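Local coordinates for rhamnose ABC transporter, rhamnose-binding protein (Actinomyces odontolyticus ATCC 17982, PDB 5BQ3), which probably binds carbohydrate, presumably rhamnose, as the solute-binding component of an ABC sugar transporter, at residues D123-F128 / E310-V315; S152-I157 / G186-A191; E253-V258 / D325-Y330. One frame throughout, in Å; residues are numbered along the deposited sequence.

Following the chain from the N terminus, residues 123-128 come first, but their partner 310-315 arrives only after 181 further residues: contact 1 closes a very long loop and adds the last strand to the six-stranded parallel sheet. Contact 2 opens and closes within that loop, pairing 152-157 with 186-191 across one beta-alpha-beta crossover in the four-stranded sheet. Contact 3 crosses contact 1, since 253-258 lies before 310-315 and 325-330 after it; it brings the C-terminal tail onto helix 251-260. Contacts 2 and 3 follow in series. None touches another, and contacts 1 and 3, whose centres are 33 Å apart, lie on opposite sides of the chain's centre.

Contact 1 of 3, residues D123-F128 / E310-V315; sequences DCRDLF and ENKTVV
F128 and T313 pair in parallel with their CA atoms 4.7 Å apart, and two backbone hydrogen bonds fix the register: F128 N gives to K312 O (2.9 Å), and F128 O accepts from V314 N (2.8 Å). This is how strand 313-315 joins the six-stranded sheet as an outermost strand beside 127-130.

F128 and T313 point the same way, side by side. With CG of F128 anti to the backbone N (chi1 171°), ring atom CD2 comes to 3.6 Å from T313 CG2, while T313 OG1 lies near the ring plane at its edge. L127 and V314 meet with their side chains at a slant, CD2 of L127 being 4.1 Å from CG2 of V314, and A281 and L285 of helix 271-287 pack on L127.

Before the strands proper, R125 reaches across the gap. Its chain bends at chi2 (-73°), and NH2 donates to N311 O at 2.9 Å, nearly straight at 165°, with the oxygen close to the guanidinium plane. The R125 and N311 side chains cross at about a right angle. K312 runs out extended past D126, its CD 3.5 Å from D126 O, and CB of K312 sits by R125 NH1. One water accepts from K312 NZ and donates to R125 O, tying the lysine tip to the backbone opposite.

The R125 charge has a stronger partner in D119, which forms a salt bridge with NE. That carboxylate and the N311 carbonyl grip different nitrogens, and so would hold the guanidinium against rotation; the R125 guanidinium also has the K312 ammonium nearby, 5.6 Å from NH1 to NZ, a like charge that the D119 carboxylate would probably offset.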
ATOM      1  N   ASP A 123      -1.959  12.906 -16.332  1.00 41.89           N
ATOM      2  CA  ASP A 123      -2.493  12.876 -17.702  1.00 42.74           C
ATOM      3  C   ASP A 123      -2.286  11.537 -18.470  1.00 45.58           C
ATOM      4  O   ASP A 123      -2.605  11.490 -19.662  1.00 46.70           O
ATOM      5  CB  ASP A 123      -1.914  14.051 -18.533  1.00 46.60           C
ATOM      6  CG  ASP A 123      -0.396  14.217 -18.560  1.00 57.38           C
ATOM      7  OD1 ASP A 123       0.310  13.399 -17.923  1.00 56.76           O
ATOM      8  OD2 ASP A 123       0.083  15.182 -19.198  1.00 63.38           O
ATOM      9  N   CYS A 124      -1.818  10.456 -17.807  1.00 40.06           N
ATOM     10  CA  CYS A 124      -1.594   9.172 -18.491  1.00 39.49           C
ATOM     11  C   CYS A 124      -2.611   8.098 -18.087  1.00 40.32           C
ATOM     12  O   CYS A 124      -2.516   6.973 -18.583  1.00 39.75           O
ATOM     13  CB  CYS A 124      -0.168   8.656 -18.301  1.00 40.18           C
ATOM     14  SG  CYS A 124       0.944   9.782 -17.420  1.00 44.70           S
ATOM     15  N   ARG A 125      -3.572   8.419 -17.203  1.00 34.49           N
ATOM     16  CA  ARG A 125      -4.552   7.426 -16.770  1.00 32.55           C
ATOM     17  C   ARG A 125      -5.939   8.041 -16.580  1.00 36.63           C
ATOM     18  O   ARG A 125      -6.076   9.250 -16.369  1.00 37.18           O
ATOM     19  CB  ARG A 125      -4.079   6.694 -15.489  1.00 29.64           C
ATOM     20  CG  ARG A 125      -4.300   7.411 -14.160  1.00 31.10           C
ATOM     21  CD  ARG A 125      -3.367   8.583 -13.936  1.00 29.27           C
ATOM     22  NE  ARG A 125      -3.362   9.002 -12.538  1.00 31.66           N
ATOM     23  CZ  ARG A 125      -4.226   9.855 -11.999  1.00 39.71           C
ATOM     24  NH1 ARG A 125      -5.184  10.400 -12.742  1.00 23.08           N
ATOM     25  NH2 ARG A 125      -4.141  10.169 -10.714  1.00 22.66           N
ATOM     26  N   ASP A 126      -6.964   7.188 -16.666  1.00 32.67           N
ATOM     27  CA  ASP A 126      -8.367   7.560 -16.517  1.00 32.85           C
ATOM     28  C   ASP A 126      -8.773   7.559 -15.049  1.00 35.55           C
ATOM     29  O   ASP A 126      -9.677   8.306 -14.670  1.00 35.60           O
ATOM     30  CB  ASP A 126      -9.262   6.598 -17.319  1.00 34.83           C
ATOM     31  CG  ASP A 126      -9.050   6.656 -18.819  1.00 46.62           C
ATOM     32  OD1 ASP A 126      -9.509   7.636 -19.447  1.00 49.45           O
ATOM     33  OD2 ASP A 126      -8.445   5.713 -19.369  1.00 51.06           O
ATOM     34  N   LEU A 127      -8.092   6.724 -14.226  1.00 30.83           N
ATOM     35  CA  LEU A 127      -8.347   6.532 -12.794  1.00 29.82           C
ATOM     36  C   LEU A 127      -7.134   5.937 -12.080  1.00 31.14           C
ATOM     37  O   LEU A 127      -6.400   5.143 -12.670  1.00 30.19           O
ATOM     38  CB  LEU A 127      -9.549   5.568 -12.643  1.00 30.38           C
ATOM     39  CG  LEU A 127     -10.678   5.927 -11.671  1.00 35.89           C
ATOM     40  CD1 LEU A 127     -11.373   7.229 -12.055  1.00 37.41           C
ATOM     41  CD2 LEU A 127     -11.716   4.834 -11.655  1.00 38.49           C
ATOM     42  N   PHE A 128      -6.941   6.302 -10.796  1.00 26.95           N
ATOM     43  CA  PHE A 128      -5.894   5.751  -9.929  1.00 24.97           C
ATOM     44  C   PHE A 128      -6.545   5.116  -8.691  1.00 29.24           C
ATOM     45  O   PHE A 128      -7.401   5.736  -8.061  1.00 28.97           O
ATOM     46  CB  PHE A 128      -4.834   6.803  -9.531  1.00 25.97           C
ATOM     47  CG  PHE A 128      -3.843   6.364  -8.468  1.00 25.91           C
ATOM     48  CD1 PHE A 128      -3.062   5.222  -8.642  1.00 27.78           C
ATOM     49  CD2 PHE A 128      -3.679   7.100  -7.301  1.00 27.06           C
ATOM     50  CE1 PHE A 128      -2.166   4.808  -7.650  1.00 27.42           C
ATOM     51  CE2 PHE A 128      -2.774   6.688  -6.314  1.00 28.57           C
ATOM     52  CZ  PHE A 128      -2.020   5.551  -6.500  1.00 25.79           C
ATOM     53  N   GLU A 310     -10.437  13.533  -5.461  1.00 48.55           N
ATOM     54  CA  GLU A 310      -9.578  14.518  -6.127  1.00 49.52           C
ATOM     55  C   GLU A 310      -8.401  13.822  -6.835  1.00 51.26           C
ATOM     56  O   GLU A 310      -7.903  12.801  -6.354  1.00 49.16           O
ATOM     57  CB  GLU A 310      -9.082  15.604  -5.143  1.00 51.93           C
ATOM     58  CG  GLU A 310      -8.300  15.097  -3.935  1.00 66.55           C
ATOM     59  CD  GLU A 310      -9.123  14.812  -2.690  1.00 98.23           C
ATOM     60  OE1 GLU A 310      -9.953  13.874  -2.720  1.00 97.11           O
ATOM     61  OE2 GLU A 310      -8.907  15.504  -1.668  1.00 95.17           O
ATOM     62  N   ASN A 311      -7.994  14.379  -8.000  1.00 48.19           N
ATOM     63  CA  ASN A 311      -6.923  13.901  -8.890  1.00 47.02           C
ATOM     64  C   ASN A 311      -7.250  12.476  -9.416  1.00 48.54           C
ATOM     65  O   ASN A 311      -6.349  11.646  -9.579  1.00 47.31           O
ATOM     66  CB  ASN A 311      -5.540  13.968  -8.195  1.00 47.76           C
ATOM     67  CG  ASN A 311      -4.354  13.918  -9.130  1.00 72.12           C
ATOM     68  OD1 ASN A 311      -4.224  14.720 -10.065  1.00 69.33           O
ATOM     69  ND2 ASN A 311      -3.444  12.986  -8.878  1.00 61.40           N
ATOM     70  N   LYS A 312      -8.559  12.215  -9.689  1.00 43.90           N
ATOM     71  CA  LYS A 312      -9.127  10.949 -10.191  1.00 42.45           C
ATOM     72  C   LYS A 312      -8.633   9.736  -9.364  1.00 43.87           C
ATOM     73  O   LYS A 312      -8.288   8.696  -9.930  1.00 42.74           O
ATOM     74  CB  LYS A 312      -8.797  10.763 -11.688  1.00 44.97           C
ATOM     75  CG  LYS A 312      -9.408  11.805 -12.610  1.00 55.90           C
ATOM     76  CD  LYS A 312      -8.884  11.639 -14.022  1.00 64.66           C
ATOM     77  CE  LYS A 312      -9.475  12.647 -14.968  1.00 75.91           C
ATOM     78  NZ  LYS A 312      -8.977  12.438 -16.348  1.00 85.64           N
ATOM     79  N   THR A 313      -8.591   9.886  -8.022  1.00 39.42           N
ATOM     80  CA  THR A 313      -8.092   8.859  -7.104  1.00 37.58           C
ATOM     81  C   THR A 313      -9.233   8.206  -6.311  1.00 40.19           C
ATOM     82  O   THR A 313     -10.085   8.897  -5.758  1.00 40.35           O
ATOM     83  CB  THR A 313      -7.016   9.463  -6.169  1.00 45.56           C
ATOM     84  OG1 THR A 313      -5.992  10.061  -6.963  1.00 45.26           O
ATOM     85  CG2 THR A 313      -6.381   8.427  -5.237  1.00 42.41           C
ATOM     86  N   VAL A 314      -9.205   6.862  -6.242  1.00 35.75           N
ATOM     87  CA  VAL A 314     -10.144   6.009  -5.501  1.00 35.66           C
ATOM     88  C   VAL A 314      -9.359   5.314  -4.377  1.00 38.85           C
ATOM     89  O   VAL A 314      -8.324   4.706  -4.648  1.00 38.10           O
ATOM     90  CB  VAL A 314     -10.862   4.983  -6.427  1.00 39.45           C
ATOM     91  CG1 VAL A 314     -11.844   4.115  -5.643  1.00 39.58           C
ATOM     92  CG2 VAL A 314     -11.564   5.673  -7.597  1.00 39.99           C
ATOM     93  N   VAL A 315      -9.831   5.422  -3.123  1.00 35.44           N
ATOM     94  CA  VAL A 315      -9.174   4.788  -1.972  1.00 34.33           C
ATOM     95  C   VAL A 315      -9.933   3.490  -1.640  1.00 38.68           C
ATOM     96  O   VAL A 315     -11.157   3.511  -1.493  1.00 39.01           O
ATOM     97  CB  VAL A 315      -9.045   5.742  -0.745  1.00 38.05           C
ATOM     98  CG1 VAL A 315      -8.381   5.048   0.440  1.00 37.10           C
ATOM     99  CG2 VAL A 315      -8.278   7.010  -1.105  1.00 37.68           C
TER
HETATM  100  O   HOH W   1      -5.594  13.452 -12.283  1.00 43.81           O
HETATM  101  O   HOH W   2      -6.106  12.158 -17.088  1.00 54.67           O
HETATM  102  O   HOH W   3     -11.111   9.945 -16.308  1.00 56.50           O

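Contact 2 of 3, residues S152-I157 / G186-A191; sequences SGKVAI and GIEIVA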
ATOM      1  N   SER A 152       0.099   7.960  26.980  1.00 44.37           N
ATOM      2  CA  SER A 152       1.294   8.800  27.092  1.00 42.99           C
ATOM      3  C   SER A 152       2.564   7.952  27.235  1.00 44.53           C
ATOM      4  O   SER A 152       2.495   6.805  27.684  1.00 44.50           O
ATOM      5  CB  SER A 152       1.168   9.751  28.281  1.00 47.87           C
ATOM      6  OG  SER A 152       1.067   9.043  29.506  1.00 57.20           O
ATOM      7  N   GLY A 153       3.702   8.535  26.853  1.00 39.13           N
ATOM      8  CA  GLY A 153       5.010   7.893  26.917  1.00 37.72           C
ATOM      9  C   GLY A 153       5.993   8.392  25.877  1.00 39.48           C
ATOM     10  O   GLY A 153       5.612   9.113  24.951  1.00 38.60           O
ATOM     11  N   LYS A 154       7.272   7.997  26.027  1.00 35.32           N
ATOM     12  CA  LYS A 154       8.367   8.369  25.126  1.00 34.04           C
ATOM     13  C   LYS A 154       8.411   7.393  23.948  1.00 38.25           C
ATOM     14  O   LYS A 154       8.563   6.187  24.144  1.00 38.69           O
ATOM     15  CB  LYS A 154       9.707   8.414  25.877  1.00 35.89           C
ATOM     16  CG  LYS A 154       9.783   9.536  26.903  1.00 42.02           C
ATOM     17  CD  LYS A 154      11.166   9.689  27.499  1.00 47.25           C
ATOM     18  CE  LYS A 154      11.241  10.911  28.374  1.00 57.82           C
ATOM     19  NZ  LYS A 154      12.620  11.153  28.870  1.00 70.62           N
ATOM     20  N   VAL A 155       8.236   7.921  22.724  1.00 33.83           N
ATOM     21  CA  VAL A 155       8.174   7.141  21.483  1.00 32.31           C
ATOM     22  C   VAL A 155       9.303   7.567  20.515  1.00 35.16           C
ATOM     23  O   VAL A 155       9.636   8.746  20.442  1.00 35.15           O
ATOM     24  CB  VAL A 155       6.763   7.296  20.836  1.00 35.68           C
ATOM     25  CG1 VAL A 155       6.635   6.506  19.538  1.00 34.34           C
ATOM     26  CG2 VAL A 155       5.661   6.891  21.809  1.00 36.25           C
ATOM     27  N   ALA A 156       9.883   6.597  19.785  1.00 30.82           N
ATOM     28  CA  ALA A 156      10.938   6.821  18.793  1.00 30.20           C
ATOM     29  C   ALA A 156      10.494   6.322  17.417  1.00 33.38           C
ATOM     30  O   ALA A 156       9.809   5.307  17.329  1.00 32.93           O
ATOM     31  CB  ALA A 156      12.217   6.121  19.218  1.00 31.20           C
ATOM     32  N   ILE A 157      10.877   7.034  16.344  1.00 29.75           N
ATOM     33  CA  ILE A 157      10.514   6.653  14.977  1.00 28.72           C
ATOM     34  C   ILE A 157      11.748   6.092  14.247  1.00 32.92           C
ATOM     35  O   ILE A 157      12.786   6.749  14.195  1.00 32.85           O
ATOM     36  CB  ILE A 157       9.847   7.831  14.196  1.00 31.40           C
ATOM     37  CG1 ILE A 157       8.551   8.314  14.906  1.00 31.80           C
ATOM     38  CG2 ILE A 157       9.557   7.443  12.728  1.00 30.76           C
ATOM     39  CD1 ILE A 157       8.063   9.706  14.520  1.00 38.28           C
ATOM     40  N   GLY A 186      -0.256  13.226  24.497  1.00 44.92           N
ATOM     41  CA  GLY A 186       0.529  12.445  25.446  1.00 44.58           C
ATOM     42  C   GLY A 186       1.734  11.763  24.827  1.00 47.15           C
ATOM     43  O   GLY A 186       2.708  11.478  25.530  1.00 46.70           O
ATOM     44  N   ILE A 187       1.677  11.491  23.504  1.00 42.47           N
ATOM     45  CA  ILE A 187       2.755  10.852  22.743  1.00 40.74           C
ATOM     46  C   ILE A 187       3.898  11.861  22.567  1.00 43.99           C
ATOM     47  O   ILE A 187       3.705  12.919  21.961  1.00 43.99           O
ATOM     48  CB  ILE A 187       2.255  10.283  21.373  1.00 42.94           C
ATOM     49  CG1 ILE A 187       1.139   9.229  21.568  1.00 43.57           C
ATOM     50  CG2 ILE A 187       3.424   9.712  20.544  1.00 42.45           C
ATOM     51  CD1 ILE A 187       0.220   9.020  20.374  1.00 50.14           C
ATOM     52  N   GLU A 188       5.078  11.530  23.106  1.00 39.47           N
ATOM     53  CA  GLU A 188       6.260  12.381  23.006  1.00 38.54           C
ATOM     54  C   GLU A 188       7.311  11.716  22.118  1.00 38.98           C
ATOM     55  O   GLU A 188       7.894  10.702  22.509  1.00 37.87           O
ATOM     56  CB  GLU A 188       6.829  12.688  24.405  1.00 40.99           C
ATOM     57  CG  GLU A 188       7.951  13.719  24.403  1.00 52.61           C
ATOM     58  CD  GLU A 188       8.979  13.627  25.519  1.00 73.86           C
ATOM     59  OE1 GLU A 188       8.834  12.761  26.411  1.00 71.39           O
ATOM     60  OE2 GLU A 188       9.941  14.428  25.493  1.00 67.36           O
ATOM     61  N   ILE A 189       7.546  12.283  20.917  1.00 34.15           N
ATOM     62  CA  ILE A 189       8.573  11.783  19.998  1.00 32.60           C
ATOM     63  C   ILE A 189       9.922  12.250  20.557  1.00 36.01           C
ATOM     64  O   ILE A 189      10.110  13.446  20.789  1.00 36.95           O
ATOM     65  CB  ILE A 189       8.340  12.192  18.513  1.00 35.08           C
ATOM     66  CG1 ILE A 189       6.924  11.790  18.002  1.00 34.98           C
ATOM     67  CG2 ILE A 189       9.455  11.668  17.585  1.00 34.48           C
ATOM     68  CD1 ILE A 189       6.522  10.263  18.053  1.00 41.30           C
ATOM     69  N   VAL A 190      10.815  11.296  20.849  1.00 31.16           N
ATOM     70  CA  VAL A 190      12.119  11.579  21.456  1.00 31.06           C
ATOM     71  C   VAL A 190      13.281  11.294  20.477  1.00 34.94           C
ATOM     72  O   VAL A 190      14.407  11.711  20.745  1.00 35.99           O
ATOM     73  CB  VAL A 190      12.317  10.830  22.808  1.00 34.42           C
ATOM     74  CG1 VAL A 190      11.269  11.250  23.834  1.00 34.67           C
ATOM     75  CG2 VAL A 190      12.320   9.316  22.625  1.00 33.32           C
ATOM     76  N   ALA A 191      13.015  10.583  19.365  1.00 30.31           N
ATOM     77  CA  ALA A 191      14.027  10.244  18.365  1.00 30.03           C
ATOM     78  C   ALA A 191      13.421   9.957  16.991  1.00 33.80           C
ATOM     79  O   ALA A 191      12.290   9.472  16.894  1.00 32.73           O
ATOM     80  CB  ALA A 191      14.839   9.039  18.822  1.00 30.73           C
TER
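V155 sits between two isoleucines of the adjacent parallel strand. Its CG1 lies anti to the backbone N (chi1 -180°) and meets I189 CD1 at 4.0 Å, while its CG2 touches I187 CG2 at 3.8 Å. I157 extends the patch, its CD1 being 3.9 Å from I189 CD1. Helices 134-149 and 165-180 cover this face, the second being the crossover of the beta-alpha-beta unit that links the two strands. On the other face A156 and A191 touch CB to CB, with L209 of helix 199-212 over both.

The backbone ladder runs between these layers: V155 N donates to E188 O (2.8 Å), and V155 O accepts from V190 N (2.8 Å). V190 departs from the extended form (psi -14°), and I157 N then finds A191 O at 2.9 Å, above the plane of that carbonyl.

At the polar edge K154 and E188 lie side by side, E188 OE1 3.4 Å from K154 CG. The V190 side chain crosses the lysine stem at about a right angle, CG1 against CB and CG. An alanine at K154 would probably leave D215 without its ion-pair mate and V190 CG1 with less cover. Chemically, V190 packs on the lysine carbons and the ammonium pairs with D215, while E188, its OE1 4.8 Å from K154 NZ, would probably feel that charge only at a distance.

Contact 3 of 3, residues E253-V258 / D325-Y330; sequences EMRSFV and DNIDKY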
ATOM      1  N   GLU A 253       6.649 -12.161   7.762  1.00 40.48           N
ATOM      2  CA  GLU A 253       7.867 -11.799   8.491  1.00 39.84           C
ATOM      3  C   GLU A 253       7.591 -11.572   9.982  1.00 43.16           C
ATOM      4  O   GLU A 253       8.426 -11.905  10.823  1.00 44.16           O
ATOM      5  CB  GLU A 253       8.481 -10.524   7.890  1.00 39.72           C
ATOM      6  CG  GLU A 253       9.033 -10.684   6.482  1.00 51.62           C
ATOM      7  CD  GLU A 253       9.578  -9.432   5.815  1.00 73.75           C
ATOM      8  OE1 GLU A 253       9.311  -8.311   6.310  1.00 65.59           O
ATOM      9  OE2 GLU A 253      10.254  -9.574   4.771  1.00 70.92           O
HETATM   10  N   MSE A 254       6.417 -11.011  10.295  1.00 37.55           N
HETATM   11  CA  MSE A 254       5.989 -10.619  11.634  1.00 36.48           C
HETATM   12  C   MSE A 254       5.304 -11.718  12.447  1.00 42.11           C
HETATM   13  O   MSE A 254       5.226 -11.579  13.666  1.00 42.44           O
HETATM   14  CB  MSE A 254       5.029  -9.430  11.518  1.00 37.00           C
HETATM   15  CG  MSE A 254       5.660  -8.200  10.886  1.00 42.06           C
HETATM   16 SE   MSE A 254       7.103  -7.510  11.966  0.75 49.27          SE
HETATM   17  CE  MSE A 254       6.013  -6.617  13.190  1.00 45.39           C
ATOM     18  N   ARG A 255       4.802 -12.781  11.785  1.00 39.49           N
ATOM     19  CA  ARG A 255       4.063 -13.906  12.372  1.00 41.20           C
ATOM     20  C   ARG A 255       4.670 -14.436  13.675  1.00 47.43           C
ATOM     21  O   ARG A 255       3.955 -14.553  14.669  1.00 48.25           O
ATOM     22  CB  ARG A 255       3.955 -15.059  11.362  1.00 41.67           C
ATOM     23  CG  ARG A 255       2.637 -15.814  11.450  1.00 47.44           C
ATOM     24  CD  ARG A 255       2.547 -16.968  10.464  1.00 52.31           C
ATOM     25  NE  ARG A 255       2.753 -16.563   9.069  1.00 51.73           N
ATOM     26  CZ  ARG A 255       1.828 -15.991   8.307  1.00 65.02           C
ATOM     27  NH1 ARG A 255       0.626 -15.726   8.796  1.00 51.76           N
ATOM     28  NH2 ARG A 255       2.100 -15.670   7.053  1.00 54.94           N
ATOM     29  N   SER A 256       5.977 -14.753  13.663  1.00 44.66           N
ATOM     30  CA  SER A 256       6.712 -15.290  14.811  1.00 45.97           C
ATOM     31  C   SER A 256       6.785 -14.292  15.969  1.00 49.22           C
ATOM     32  O   SER A 256       6.616 -14.695  17.113  1.00 50.16           O
ATOM     33  CB  SER A 256       8.120 -15.708  14.402  1.00 50.10           C
ATOM     34  OG  SER A 256       8.858 -14.604  13.902  1.00 57.64           O
ATOM     35  N   PHE A 257       7.010 -12.997  15.671  1.00 43.74           N
ATOM     36  CA  PHE A 257       7.131 -11.929  16.667  1.00 42.53           C
ATOM     37  C   PHE A 257       5.797 -11.587  17.322  1.00 46.03           C
ATOM     38  O   PHE A 257       5.780 -11.172  18.481  1.00 45.69           O
ATOM     39  CB  PHE A 257       7.738 -10.668  16.038  1.00 42.45           C
ATOM     40  CG  PHE A 257       9.097 -10.885  15.422  1.00 44.02           C
ATOM     41  CD1 PHE A 257      10.206 -11.148  16.218  1.00 47.84           C
ATOM     42  CD2 PHE A 257       9.272 -10.818  14.046  1.00 45.40           C
ATOM     43  CE1 PHE A 257      11.461 -11.356  15.646  1.00 49.06           C
ATOM     44  CE2 PHE A 257      10.531 -11.014  13.475  1.00 48.44           C
ATOM     45  CZ  PHE A 257      11.617 -11.283  14.279  1.00 47.62           C
ATOM     46  N   VAL A 258       4.689 -11.757  16.584  1.00 42.62           N
ATOM     47  CA  VAL A 258       3.338 -11.490  17.075  1.00 42.75           C
ATOM     48  C   VAL A 258       2.955 -12.585  18.097  1.00 50.27           C
ATOM     49  O   VAL A 258       2.347 -12.273  19.124  1.00 50.57           O
ATOM     50  CB  VAL A 258       2.320 -11.359  15.908  1.00 45.52           C
ATOM     51  CG1 VAL A 258       0.902 -11.204  16.424  1.00 45.92           C
ATOM     52  CG2 VAL A 258       2.665 -10.182  15.003  1.00 43.18           C
ATOM     53  N   ASP A 325      -4.927 -12.589  16.271  1.00 49.76           N
ATOM     54  CA  ASP A 325      -6.237 -13.165  15.948  1.00 51.48           C
ATOM     55  C   ASP A 325      -6.501 -13.263  14.432  1.00 54.06           C
ATOM     56  O   ASP A 325      -7.414 -13.992  14.034  1.00 55.46           O
ATOM     57  CB  ASP A 325      -7.360 -12.351  16.616  1.00 54.20           C
ATOM     58  CG  ASP A 325      -7.111 -12.052  18.080  1.00 68.68           C
ATOM     59  OD1 ASP A 325      -7.281 -12.968  18.908  1.00 71.16           O
ATOM     60  OD2 ASP A 325      -6.722 -10.907  18.394  1.00 76.64           O
ATOM     61  N   ASN A 326      -5.723 -12.545  13.596  1.00 47.69           N
ATOM     62  CA  ASN A 326      -5.915 -12.560  12.144  1.00 46.43           C
ATOM     63  C   ASN A 326      -4.592 -12.702  11.355  1.00 48.72           C
ATOM     64  O   ASN A 326      -4.635 -12.747  10.123  1.00 48.08           O
ATOM     65  CB  ASN A 326      -6.663 -11.290  11.698  1.00 44.92           C
ATOM     66  CG  ASN A 326      -5.892  -9.994  11.836  1.00 58.41           C
ATOM     67  OD1 ASN A 326      -5.080  -9.808  12.751  1.00 50.21           O
ATOM     68  ND2 ASN A 326      -6.144  -9.061  10.930  1.00 48.94           N
ATOM     69  N   ILE A 327      -3.439 -12.791  12.055  1.00 44.17           N
ATOM     70  CA  ILE A 327      -2.105 -12.899  11.450  1.00 42.86           C
ATOM     71  C   ILE A 327      -1.982 -14.141  10.530  1.00 48.10           C
ATOM     72  O   ILE A 327      -1.400 -14.022   9.452  1.00 46.72           O
ATOM     73  CB  ILE A 327      -0.966 -12.853  12.525  1.00 45.87           C
ATOM     74  CG1 ILE A 327       0.442 -12.752  11.889  1.00 44.99           C
ATOM     75  CG2 ILE A 327      -1.037 -13.997  13.551  1.00 48.67           C
ATOM     76  CD1 ILE A 327       0.944 -11.370  11.684  1.00 44.84           C
ATOM     77  N   ASP A 328      -2.565 -15.293  10.931  1.00 46.98           N
ATOM     78  CA  ASP A 328      -2.500 -16.556  10.184  1.00 48.29           C
ATOM     79  C   ASP A 328      -3.525 -16.643   9.036  1.00 52.42           C
ATOM     80  O   ASP A 328      -3.591 -17.674   8.364  1.00 53.45           O
ATOM     81  CB  ASP A 328      -2.687 -17.750  11.140  1.00 52.64           C
ATOM     82  CG  ASP A 328      -1.675 -17.836  12.267  1.00 63.56           C
ATOM     83  OD1 ASP A 328      -0.489 -17.509  12.033  1.00 62.57           O
ATOM     84  OD2 ASP A 328      -2.060 -18.268  13.374  1.00 73.08           O
ATOM     85  N   LYS A 329      -4.299 -15.569   8.800  1.00 47.76           N
ATOM     86  CA  LYS A 329      -5.314 -15.515   7.747  1.00 47.70           C
ATOM     87  C   LYS A 329      -4.790 -14.825   6.468  1.00 50.38           C
ATOM     88  O   LYS A 329      -5.491 -14.828   5.452  1.00 50.12           O
ATOM     89  CB  LYS A 329      -6.577 -14.799   8.262  1.00 50.28           C
ATOM     90  CG  LYS A 329      -7.330 -15.559   9.345  1.00 67.74           C
ATOM     91  CD  LYS A 329      -8.463 -14.725   9.925  1.00 78.82           C
ATOM     92  CE  LYS A 329      -9.191 -15.459  11.023  1.00 93.20           C
ATOM     93  NZ  LYS A 329     -10.277 -14.633  11.614  1.00103.16           N
ATOM     94  N   TYR A 330      -3.561 -14.253   6.514  1.00 45.69           N
ATOM     95  CA  TYR A 330      -2.948 -13.522   5.396  1.00 43.92           C
ATOM     96  C   TYR A 330      -1.564 -14.080   5.042  1.00 48.02           C
ATOM     97  O   TYR A 330      -0.762 -14.316   5.943  1.00 47.96           O
ATOM     98  CB  TYR A 330      -2.838 -12.025   5.739  1.00 43.49           C
ATOM     99  CG  TYR A 330      -4.162 -11.354   6.038  1.00 45.64           C
ATOM    100  CD1 TYR A 330      -4.932 -10.802   5.021  1.00 47.20           C
ATOM    101  CD2 TYR A 330      -4.643 -11.269   7.341  1.00 47.30           C
ATOM    102  CE1 TYR A 330      -6.153 -10.183   5.294  1.00 48.46           C
ATOM    103  CE2 TYR A 330      -5.859 -10.650   7.627  1.00 48.57           C
ATOM    104  CZ  TYR A 330      -6.607 -10.096   6.600  1.00 56.15           C
ATOM    105  OH  TYR A 330      -7.811  -9.496   6.883  1.00 58.51           O
TER
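R255 and I327 meet first through carbon, CG of the arginine lying 3.8 Å from CG1 of the isoleucine, their side chains slanted across one another. In the arginine CD is anti to CA (chi2 -179°), and the bend at chi3 (-56°) turns NE off this extended course. Beyond the bend the guanidinium lies with its edge to the C-terminal segment. NH1 lies 2.7 Å from I327 O, and Y330 O, close to the guanidinium plane, accepts weak, long hydrogen bonds from both NH1 (3.5 Å) and NH2 (3.4 Å).

D328 crosses the same arginine at a slant. Its OD1 is 3.5 Å from R255 CD and forms a long salt bridge with NH1 (3.9 Å), the carboxylate and guanidinium planes lying 31° apart. With D331 giving a further long, weak ion pair to NH2, the arginine charge is probably shared among several loose partners.

Further along the helix, V258 and I327 reach toward each other tip to tip, CG2 of the valine 3.9 Å from CD1 of the isoleucine. In I327 chi1 sets CG1 anti to the backbone N and against R255 CG, and the further turn at chi2 carries CD1 to V258 CG2.

The short 3-10 segment 327-329 thus lies against helix 251-260. F266 of strand 266-268 touches M254 (modelled as selenomethionine), V258 and I327 together, and so backs the apolar part. Y330 makes an edge-to-face stack with F322 of strand 320-322, while M254 also touches I227 of helix 224-236.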